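Local coordinates for protein-tyrosine-phosphatase (Shewanella sp., PDB 2Z72), which hydrolyses phosphate esters of tyrosine in proteins as a cold-active phosphatase, probably at a centre built round its two zinc ions, at residues K72-S77 with G313-L318; H108-G113 with V203-G208; N195-I200 with D222-L227. All blocks are in the same frame, centred on the assembly; numbering follows the deposited sequence.

Overall arrangement
From the N terminus, strand 72-76 opens a long loop that contact 1 closes only when the chain returns at 313-318. Contacts 2 and 3 both lie within that loop. Contact 2 begins at 108-113, on the strand beside 72-76, and closes at 203-208. Before that happens, contact 3 has opened at 195-200, and it closes later at 222-227, so the two cross in sequence. Contact 1 is a strand pairing within one sheet, contact 2 joins that sheet to the second one beside a zinc ion, and contact 3 fastens helix 221-231 to the second sheet. The backbone bond from Tyr205 N to Ile198 O links contacts 2 and 3 directly.

Contact 1: K72-S77 with G313-L318; sequences KVVALS and GELLLL
Val73 and Leu318 form the first hydrogen-bonded pair of an antiparallel ladder, in which 72-76 and 315-318 run at 162° as neighbours in one sheet of the calcineurin-like metallophosphoesterase fold. Val73 N donates to Leu318 O at 3.0 Å, and Leu318 N answers to Val73 O at 2.8 Å. Ala75 and Leu316 repeat this reciprocal pattern, with Val74 and Leu317 as the non-hydrogen-bonded pair between them. Val73, Ala75, Leu316 and Leu318 share one face, where Tyr205 of strand 203-206 touches three of them. Here Leu318 has CG anti to its carbonyl carbon, and CD1 lies 4.0 Å from Val73 CB, the two side chains crossing obliquely. Leu318 CD1 is also 3.7 Å from Val73 O. Val74 and Leu317 occupy the other face. In the Val74 conformer described, one of two, CG2 stands 3.7 Å from both CD1 and CD2 of Leu315. With CG between its backbone N and carbonyl carbon (chi1 55°), Leu315 brings CG to 4.0 Å from Val74 CG2. Glu314 turns away from strand 72-76 to a salt bridge with Arg325. At this end of the ladder, Leu315 CB comes 3.4 Å from Ala75 O.

Contact 2: H108-G113 with V203-G208; sequences HMVMTG and VLYMHG. With ZN (zinc ion), chain C.
His207 holds CG anti to its backbone N (chi1 -177°), and its second torsion turns ND1 to meet Thr112 O; Tyr205 has CG anti to its carbonyl carbon (chi1 -62°) and a ring that meets Val110. These pairs join the two sheets of the metallophosphoesterase sandwich, since strand 108-111 belongs to one and strand 203-206 to the other, with the metal site where the strands give way to loops. The apolar part is a CH-pi contact: Val110 CG2 stands over the centre of the Tyr205 ring, 4.0 Å from its centroid. Val110 CG1 approaches Tyr205 CD2 to 3.8 Å. Thr112 CG2 lies instead at the ring edge, near its plane. The polar part is a single bond, His207 ND1 to Thr112 O, 2.7 Å long with an angle of 159° at the hydrogen. The oxygen sits in the imidazole plane and ND1 in the carbonyl plane, which restrains the rotation of the ring. Thr112 is thus a second-shell residue that positions a zinc ligand, and its own OG1 is hydrogen-bonded to Ser77. Gly113 adds a steric condition: a CB there would fall 2.9 Å from His207 ND1, and the backbone angles of Gly113 would by themselves jam it against the preceding carbonyl oxygen, which calls for glycine. Asp114, Asn149 and His286 complete the site round the metal. His207 NE2 binds the zinc ion at 2.0 Å, and water 1, close to the plane of the same ring, is also 2.0 Å from the metal.

Contact 3: N195-I200 with D222-L227; sequences NTIIKI and DKANAL
Asn225 reaches from the helix to the start of strand 197-200, and its amide makes three direct hydrogen bonds to the backbone there. Asn225 OD1 accepts two of them. Ile197 N, 3.0 Å from Asn225 OD1, lies in the carbonyl plane on a lone pair, whereas Thr196 N, 2.8 Å from the same Asn225 OD1, stands above that plane by 44°. Asn225 ND2 gives the third bond, to Ile197 O at 2.8 Å, nearly straight at 165° and close to the amide plane; ND2 also bonds Asp65. Gripped at both ends, the amide is fixed in its rotation. An alanine here would probably leave the N-H groups of Thr196 and Ile197 and the carbonyl of Ile197 without these mates, and would weaken the hold of the helix on the strand.

One water adds a bridge: water 2 accepts from Thr196 OG1 at 2.9 Å and donates to Asn225 O.

Van der Waals contacts are fewer. Asn195 crosses Asn225 at about a right angle, its OD1 3.6 Å from Asn225 CG, while that oxygen has its hydrogen bond with Arg229. Ile197 CD1 meets Ala224 CB at 4.3 Å.

This is a helix-to-sheet junction of the phosphoesterase domain: helix 221-231 is packed through Ala224 and Leu227 on helix 243-249, while strand 197-200 lies in its sheet between strands 66-67 and 203-206.

Contact 1: K72-S77 with G313-L318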
loop_
_atom_site.group_PDB
_atom_site.type_symbol
_atom_site.label_atom_id
_atom_site.label_comp_id
_atom_site.label_asym_id
_atom_site.label_seq_id
_atom_site.Cartn_x
_atom_site.Cartn_y
_atom_site.Cartn_z
ATOM N N LYS A 72 6.516 -3.631 17.650
ATOM C CA LYS A 72 5.130 -4.018 17.265
ATOM C C LYS A 72 4.895 -3.601 15.835
ATOM O O LYS A 72 5.254 -2.477 15.450
ATOM C CB LYS A 72 4.138 -3.564 18.278
ATOM C CG LYS A 72 3.627 -2.272 18.320
ATOM C CD LYS A 72 2.609 -1.897 19.397
ATOM C CE LYS A 72 2.487 -0.380 19.188
ATOM N NZ LYS A 72 1.652 0.226 20.222
ATOM N N VAL A 73 4.293 -4.492 15.115
ATOM C CA VAL A 73 4.009 -4.280 13.682
ATOM C C VAL A 73 2.560 -4.714 13.440
ATOM O O VAL A 73 2.128 -5.741 13.970
ATOM C CB VAL A 73 4.960 -5.114 12.800
ATOM C CG1 VAL A 73 4.697 -4.855 11.297
ATOM C CG2 VAL A 73 6.420 -4.805 13.080
ATOM N N VAL A 74 1.852 -3.976 12.603
ATOM C CA VAL A 74 0.579 -4.407 12.047
ATOM C C VAL A 74 0.683 -4.411 10.537
ATOM O O VAL A 74 1.294 -3.536 9.908
ATOM C CB VAL A 74 -0.461 -3.425 12.624
ATOM C CG1 VAL A 74 -0.286 -1.990 12.120
ATOM C CG2 VAL A 74 -1.844 -3.895 12.258
ATOM N N ALA A 75 0.078 -5.421 9.898
ATOM C CA ALA A 75 0.123 -5.538 8.453
ATOM C C ALA A 75 -1.263 -5.796 7.895
ATOM O O ALA A 75 -2.083 -6.501 8.508
ATOM C CB ALA A 75 1.064 -6.667 8.045
ATOM N N LEU A 76 -1.499 -5.255 6.726
ATOM C CA LEU A 76 -2.768 -5.375 6.005
ATOM C C LEU A 76 -2.519 -4.993 4.569
ATOM O O LEU A 76 -1.459 -4.500 4.208
ATOM C CB LEU A 76 -3.915 -4.579 6.644
ATOM C CG LEU A 76 -3.767 -3.034 6.564
ATOM C CD1 LEU A 76 -5.067 -2.384 7.025
ATOM C CD2 LEU A 76 -2.651 -2.480 7.420
ATOM N N SER A 77 -3.496 -5.209 3.680
ATOM C CA SER A 77 -3.217 -5.075 2.252
ATOM C C SER A 77 -4.486 -5.040 1.435
ATOM O O SER A 77 -5.563 -5.382 1.883
ATOM C CB SER A 77 -2.461 -6.331 1.821
ATOM O OG SER A 77 -1.778 -6.138 0.596
ATOM N N GLY A 313 -12.639 -6.624 6.724
ATOM C CA GLY A 313 -11.251 -6.960 6.567
ATOM C C GLY A 313 -10.669 -7.273 7.917
ATOM O O GLY A 313 -11.301 -7.136 8.946
ATOM N N GLU A 314 -9.430 -7.676 8.000
ATOM C CA GLU A 314 -8.630 -8.136 9.044
ATOM C C GLU A 314 -7.199 -7.658 8.865
ATOM O O GLU A 314 -6.747 -7.265 7.777
ATOM C CB GLU A 314 -8.624 -9.688 9.144
ATOM C CG GLU A 314 -10.059 -10.213 9.277
ATOM C CD GLU A 314 -10.104 -11.691 9.673
ATOM O OE1 GLU A 314 -11.241 -12.170 9.944
ATOM O OE2 GLU A 314 -9.052 -12.375 9.624
ATOM N N LEU A 315 -6.477 -7.731 9.975
ATOM C CA LEU A 315 -5.041 -7.399 9.979
ATOM C C LEU A 315 -4.281 -8.460 10.719
ATOM O O LEU A 315 -4.821 -9.329 11.425
ATOM C CB LEU A 315 -4.842 -5.987 10.505
ATOM C CG LEU A 315 -5.424 -5.627 11.878
ATOM C CD1 LEU A 315 -4.616 -6.182 13.039
ATOM C CD2 LEU A 315 -5.491 -4.096 11.984
ATOM N N LEU A 316 -2.955 -8.365 10.606
ATOM C CA LEU A 316 -1.994 -9.174 11.313
ATOM C C LEU A 316 -1.229 -8.288 12.279
ATOM O O LEU A 316 -0.749 -7.221 11.884
ATOM C CB LEU A 316 -1.021 -9.812 10.307
ATOM C CG LEU A 316 0.188 -10.539 10.896
ATOM C CD1 LEU A 316 -0.268 -11.799 11.652
ATOM C CD2 LEU A 316 1.165 -10.891 9.803
ATOM N N LEU A 317 -1.106 -8.737 13.505
ATOM C CA LEU A 317 -0.324 -8.081 14.526
ATOM C C LEU A 317 0.851 -8.976 14.874
ATOM O O LEU A 317 0.655 -10.160 15.149
ATOM C CB LEU A 317 -1.161 -7.798 15.744
ATOM C CG LEU A 317 -0.506 -7.196 16.977
ATOM C CD1 LEU A 317 0.101 -5.856 16.726
ATOM C CD2 LEU A 317 -1.596 -7.153 18.102
ATOM N N LEU A 318 2.046 -8.384 14.861
ATOM C CA LEU A 318 3.287 -9.107 15.257
ATOM C C LEU A 318 3.874 -8.397 16.435
ATOM O O LEU A 318 4.364 -7.237 16.347
ATOM C CB LEU A 318 4.297 -9.122 14.096
ATOM C CG LEU A 318 3.752 -9.637 12.757
ATOM C CD1 LEU A 318 3.204 -8.554 11.852
ATOM C CD2 LEU A 318 4.818 -10.379 11.972
#

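Contact 2: H108-G113 with V203-G208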
loop_
_atom_site.group_PDB
_atom_site.type_symbol
_atom_site.label_atom_id
_atom_site.label_comp_id
_atom_site.label_asym_id
_atom_site.label_seq_id
_atom_site.Cartn_x
_atom_site.Cartn_y
_atom_site.Cartn_z
ATOM N N HIS A 108 4.984 0.006 13.871
ATOM C CA HIS A 108 5.053 0.111 12.435
ATOM C C HIS A 108 3.851 -0.541 11.806
ATOM O O HIS A 108 3.444 -1.616 12.201
ATOM C CB HIS A 108 6.329 -0.511 11.874
ATOM C CG HIS A 108 7.561 0.257 12.242
ATOM N ND1 HIS A 108 8.661 0.182 11.398
ATOM C CD2 HIS A 108 7.880 1.049 13.261
ATOM C CE1 HIS A 108 9.622 0.940 11.941
ATOM N NE2 HIS A 108 9.192 1.475 13.049
ATOM N N MET A 109 3.276 0.119 10.788
ATOM C CA MET A 109 2.275 -0.466 9.947
ATOM C C MET A 109 2.891 -0.808 8.598
ATOM O O MET A 109 3.587 0.043 8.038
ATOM C CB MET A 109 1.117 0.550 9.704
ATOM C CG MET A 109 0.139 0.078 8.667
ATOM S SD MET A 109 -1.223 1.238 8.373
ATOM C CE MET A 109 -2.166 1.038 9.819
ATOM N N VAL A 110 2.628 -1.987 8.065
ATOM C CA VAL A 110 3.030 -2.334 6.717
ATOM C C VAL A 110 1.733 -2.552 5.926
ATOM O O VAL A 110 0.992 -3.488 6.207
ATOM C CB VAL A 110 3.904 -3.578 6.617
ATOM C CG1 VAL A 110 4.416 -3.726 5.208
ATOM C CG2 VAL A 110 5.083 -3.498 7.607
ATOM N N MET A 111 1.481 -1.675 4.980
ATOM C CA MET A 111 0.366 -1.885 4.043
ATOM C C MET A 111 0.975 -2.360 2.742
ATOM O O MET A 111 1.624 -1.598 2.033
ATOM C CB MET A 111 -0.430 -0.572 3.859
ATOM C CG MET A 111 -1.538 -0.764 2.808
ATOM S SD MET A 111 -2.739 0.583 2.768
ATOM C CE MET A 111 -3.635 0.299 4.282
ATOM N N THR A 112 0.824 -3.645 2.462
ATOM C CA THR A 112 1.571 -4.295 1.376
ATOM C C THR A 112 0.928 -4.117 0.008
ATOM O O THR A 112 0.830 -5.095 -0.754
ATOM C CB THR A 112 1.803 -5.784 1.677
ATOM O OG1 THR A 112 0.585 -6.442 1.899
ATOM C CG2 THR A 112 2.625 -5.965 2.976
ATOM N N GLY A 113 0.535 -2.882 -0.329
ATOM C CA GLY A 113 0.108 -2.565 -1.691
ATOM C C GLY A 113 -1.388 -2.621 -1.956
ATOM O O GLY A 113 -2.209 -3.014 -1.137
ATOM N N VAL A 203 10.950 -10.866 9.467
ATOM C CA VAL A 203 9.806 -10.996 8.570
ATOM C C VAL A 203 10.059 -10.189 7.302
ATOM O O VAL A 203 10.507 -9.032 7.360
ATOM C CB VAL A 203 8.513 -10.523 9.256
ATOM C CG1 VAL A 203 7.318 -10.727 8.348
ATOM C CG2 VAL A 203 8.318 -11.216 10.592
ATOM N N LEU A 204 9.766 -10.788 6.167
ATOM C CA LEU A 204 9.830 -10.124 4.844
ATOM C C LEU A 204 8.420 -9.792 4.386
ATOM O O LEU A 204 7.533 -10.634 4.532
ATOM C CB LEU A 204 10.521 -11.034 3.842
ATOM C CG LEU A 204 11.148 -10.372 2.591
ATOM C CD1 LEU A 204 12.368 -9.557 2.961
ATOM C CD2 LEU A 204 11.530 -11.459 1.593
ATOM N N TYR A 205 8.234 -8.615 3.801
ATOM C CA TYR A 205 6.915 -8.103 3.397
ATOM C C TYR A 205 7.005 -7.656 1.937
ATOM O O TYR A 205 7.870 -6.872 1.557
ATOM C CB TYR A 205 6.546 -6.886 4.213
ATOM C CG TYR A 205 6.403 -7.099 5.684
ATOM C CD1 TYR A 205 7.510 -7.096 6.514
ATOM C CD2 TYR A 205 5.154 -7.296 6.258
ATOM C CE1 TYR A 205 7.408 -7.291 7.880
ATOM C CE2 TYR A 205 5.047 -7.511 7.616
ATOM C CZ TYR A 205 6.172 -7.493 8.457
ATOM O OH TYR A 205 6.002 -7.731 9.792
ATOM N N MET A 206 6.025 -8.066 1.130
ATOM C CA MET A 206 5.844 -7.557 -0.215
ATOM C C MET A 206 4.439 -7.946 -0.684
ATOM O O MET A 206 3.728 -8.710 -0.065
ATOM C CB MET A 206 6.938 -8.077 -1.135
ATOM C CG MET A 206 6.878 -9.492 -1.681
ATOM S SD MET A 206 6.924 -10.819 -0.458
ATOM C CE MET A 206 8.452 -10.372 0.389
ATOM N N HIS A 207 4.072 -7.384 -1.845
ATOM C CA HIS A 207 2.694 -7.555 -2.273
ATOM C C HIS A 207 2.347 -8.976 -2.705
ATOM O O HIS A 207 1.343 -9.533 -2.232
ATOM C CB HIS A 207 2.423 -6.557 -3.399
ATOM C CG HIS A 207 0.997 -6.615 -3.845
ATOM N ND1 HIS A 207 -0.024 -6.233 -2.998
ATOM C CD2 HIS A 207 0.412 -7.011 -4.986
ATOM C CE1 HIS A 207 -1.165 -6.427 -3.607
ATOM N NE2 HIS A 207 -0.970 -6.895 -4.857
ATOM N N GLY A 208 3.117 -9.555 -3.605
ATOM C CA GLY A 208 2.819 -10.846 -4.218
ATOM C C GLY A 208 3.554 -11.994 -3.585
ATOM O O GLY A 208 2.975 -12.924 -3.002
HETATM ZN ZN ZN C . -2.321 -7.335 -6.270
HETATM O O HOH W 1 -4.200 -7.864 -6.075
#

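Contact 3: N195-I200 with D222-L227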
loop_
_atom_site.group_PDB
_atom_site.type_symbol
_atom_site.label_atom_id
_atom_site.label_comp_id
_atom_site.label_asym_id
_atom_site.label_seq_id
_atom_site.Cartn_x
_atom_site.Cartn_y
_atom_site.Cartn_z
ATOM N N ASN A 195 9.005 2.034 -1.061
ATOM C CA ASN A 195 9.586 0.720 -1.277
ATOM C C ASN A 195 8.531 -0.229 -1.814
ATOM O O ASN A 195 7.319 -0.000 -1.766
ATOM C CB ASN A 195 10.184 0.181 0.020
ATOM C CG ASN A 195 11.397 0.973 0.455
ATOM O OD1 ASN A 195 12.308 1.158 -0.358
ATOM N ND2 ASN A 195 11.432 1.468 1.672
ATOM N N THR A 196 9.047 -1.375 -2.280
ATOM C CA THR A 196 8.253 -2.484 -2.795
ATOM C C THR A 196 8.417 -3.725 -1.937
ATOM O O THR A 196 7.484 -4.490 -1.729
ATOM C CB THR A 196 8.568 -2.698 -4.277
ATOM O OG1 THR A 196 8.386 -1.463 -4.976
ATOM C CG2 THR A 196 7.670 -3.712 -4.945
ATOM N N ILE A 197 9.645 -3.978 -1.420
ATOM C CA ILE A 197 9.935 -5.100 -0.580
ATOM C C ILE A 197 10.654 -4.587 0.661
ATOM O O ILE A 197 11.638 -3.851 0.522
ATOM C CB ILE A 197 10.843 -6.135 -1.304
ATOM C CG1 ILE A 197 10.279 -6.581 -2.630
ATOM C CG2 ILE A 197 11.080 -7.358 -0.405
ATOM C CD1 ILE A 197 11.309 -7.004 -3.650
ATOM N N ILE A 198 10.239 -4.999 1.852
ATOM C CA ILE A 198 10.960 -4.603 3.075
ATOM C C ILE A 198 11.109 -5.795 4.006
ATOM O O ILE A 198 10.414 -6.805 3.909
ATOM C CB ILE A 198 10.295 -3.416 3.795
ATOM C CG1 ILE A 198 8.935 -3.778 4.407
ATOM C CG2 ILE A 198 10.220 -2.218 2.889
ATOM C CD1 ILE A 198 8.381 -2.719 5.337
ATOM N N LYS A 199 12.056 -5.639 4.929
ATOM C CA LYS A 199 12.323 -6.611 5.986
ATOM C C LYS A 199 12.250 -5.902 7.314
ATOM O O LYS A 199 12.892 -4.874 7.501
ATOM C CB LYS A 199 13.732 -7.198 5.775
ATOM C CG LYS A 199 14.085 -8.338 6.731
ATOM C CD LYS A 199 15.536 -8.867 6.410
ATOM C CE LYS A 199 16.064 -9.828 7.430
ATOM N NZ LYS A 199 17.472 -10.093 7.060
ATOM N N ILE A 200 11.414 -6.381 8.217
ATOM C CA ILE A 200 11.354 -5.858 9.562
ATOM C C ILE A 200 11.566 -7.047 10.502
ATOM O O ILE A 200 10.832 -8.023 10.478
ATOM C CB ILE A 200 10.019 -5.157 9.897
ATOM C CG1 ILE A 200 9.708 -4.041 8.926
ATOM C CG2 ILE A 200 10.023 -4.687 11.346
ATOM C CD1 ILE A 200 8.364 -3.360 9.172
ATOM N N ASP A 222 17.793 -3.576 -1.812
ATOM C CA ASP A 222 18.065 -2.218 -2.214
ATOM C C ASP A 222 18.066 -2.075 -3.726
ATOM O O ASP A 222 17.562 -1.096 -4.261
ATOM C CB ASP A 222 19.374 -1.698 -1.630
ATOM C CG ASP A 222 19.582 -0.240 -1.960
ATOM O OD1 ASP A 222 20.469 0.038 -2.725
ATOM O OD2 ASP A 222 18.829 0.672 -1.550
ATOM N N LYS A 223 18.649 -3.051 -4.397
ATOM C CA LYS A 223 18.733 -2.987 -5.850
ATOM C C LYS A 223 17.330 -3.005 -6.457
ATOM O O LYS A 223 17.006 -2.202 -7.362
ATOM C CB LYS A 223 19.598 -4.090 -6.440
ATOM C CG LYS A 223 19.694 -3.993 -7.949
ATOM C CD LYS A 223 20.713 -4.986 -8.496
ATOM C CE LYS A 223 20.910 -4.846 -9.992
ATOM N NZ LYS A 223 21.725 -5.858 -10.670
ATOM N N ALA A 224 16.491 -3.914 -5.970
ATOM C CA ALA A 224 15.119 -4.004 -6.506
ATOM C C ALA A 224 14.319 -2.768 -6.198
ATOM O O ALA A 224 13.666 -2.210 -7.080
ATOM C CB ALA A 224 14.485 -5.248 -5.919
ATOM N N ASN A 225 14.348 -2.297 -4.956
ATOM C CA ASN A 225 13.548 -1.135 -4.574
ATOM C C ASN A 225 13.967 0.096 -5.372
ATOM O O ASN A 225 13.103 0.904 -5.750
ATOM C CB ASN A 225 13.628 -0.871 -3.070
ATOM C CG ASN A 225 12.827 -1.847 -2.284
ATOM O OD1 ASN A 225 11.693 -2.227 -2.677
ATOM N ND2 ASN A 225 13.329 -2.344 -1.161
ATOM N N ALA A 226 15.254 0.276 -5.631
ATOM C CA ALA A 226 15.704 1.379 -6.424
ATOM C C ALA A 226 15.272 1.251 -7.877
ATOM O O ALA A 226 14.868 2.249 -8.517
ATOM C CB ALA A 226 17.255 1.472 -6.331
ATOM N N LEU A 227 15.364 0.049 -8.445
ATOM C CA LEU A 227 14.886 -0.120 -9.837
ATOM C C LEU A 227 13.396 0.111 -9.954
ATOM O O LEU A 227 12.955 0.682 -10.986
ATOM C CB LEU A 227 15.253 -1.533 -10.296
ATOM C CG LEU A 227 16.708 -1.759 -10.666
ATOM C CD1 LEU A 227 16.959 -3.236 -10.924
ATOM C CD2 LEU A 227 17.065 -0.957 -11.911
HETATM O O HOH W 2 10.378 0.567 -4.556
#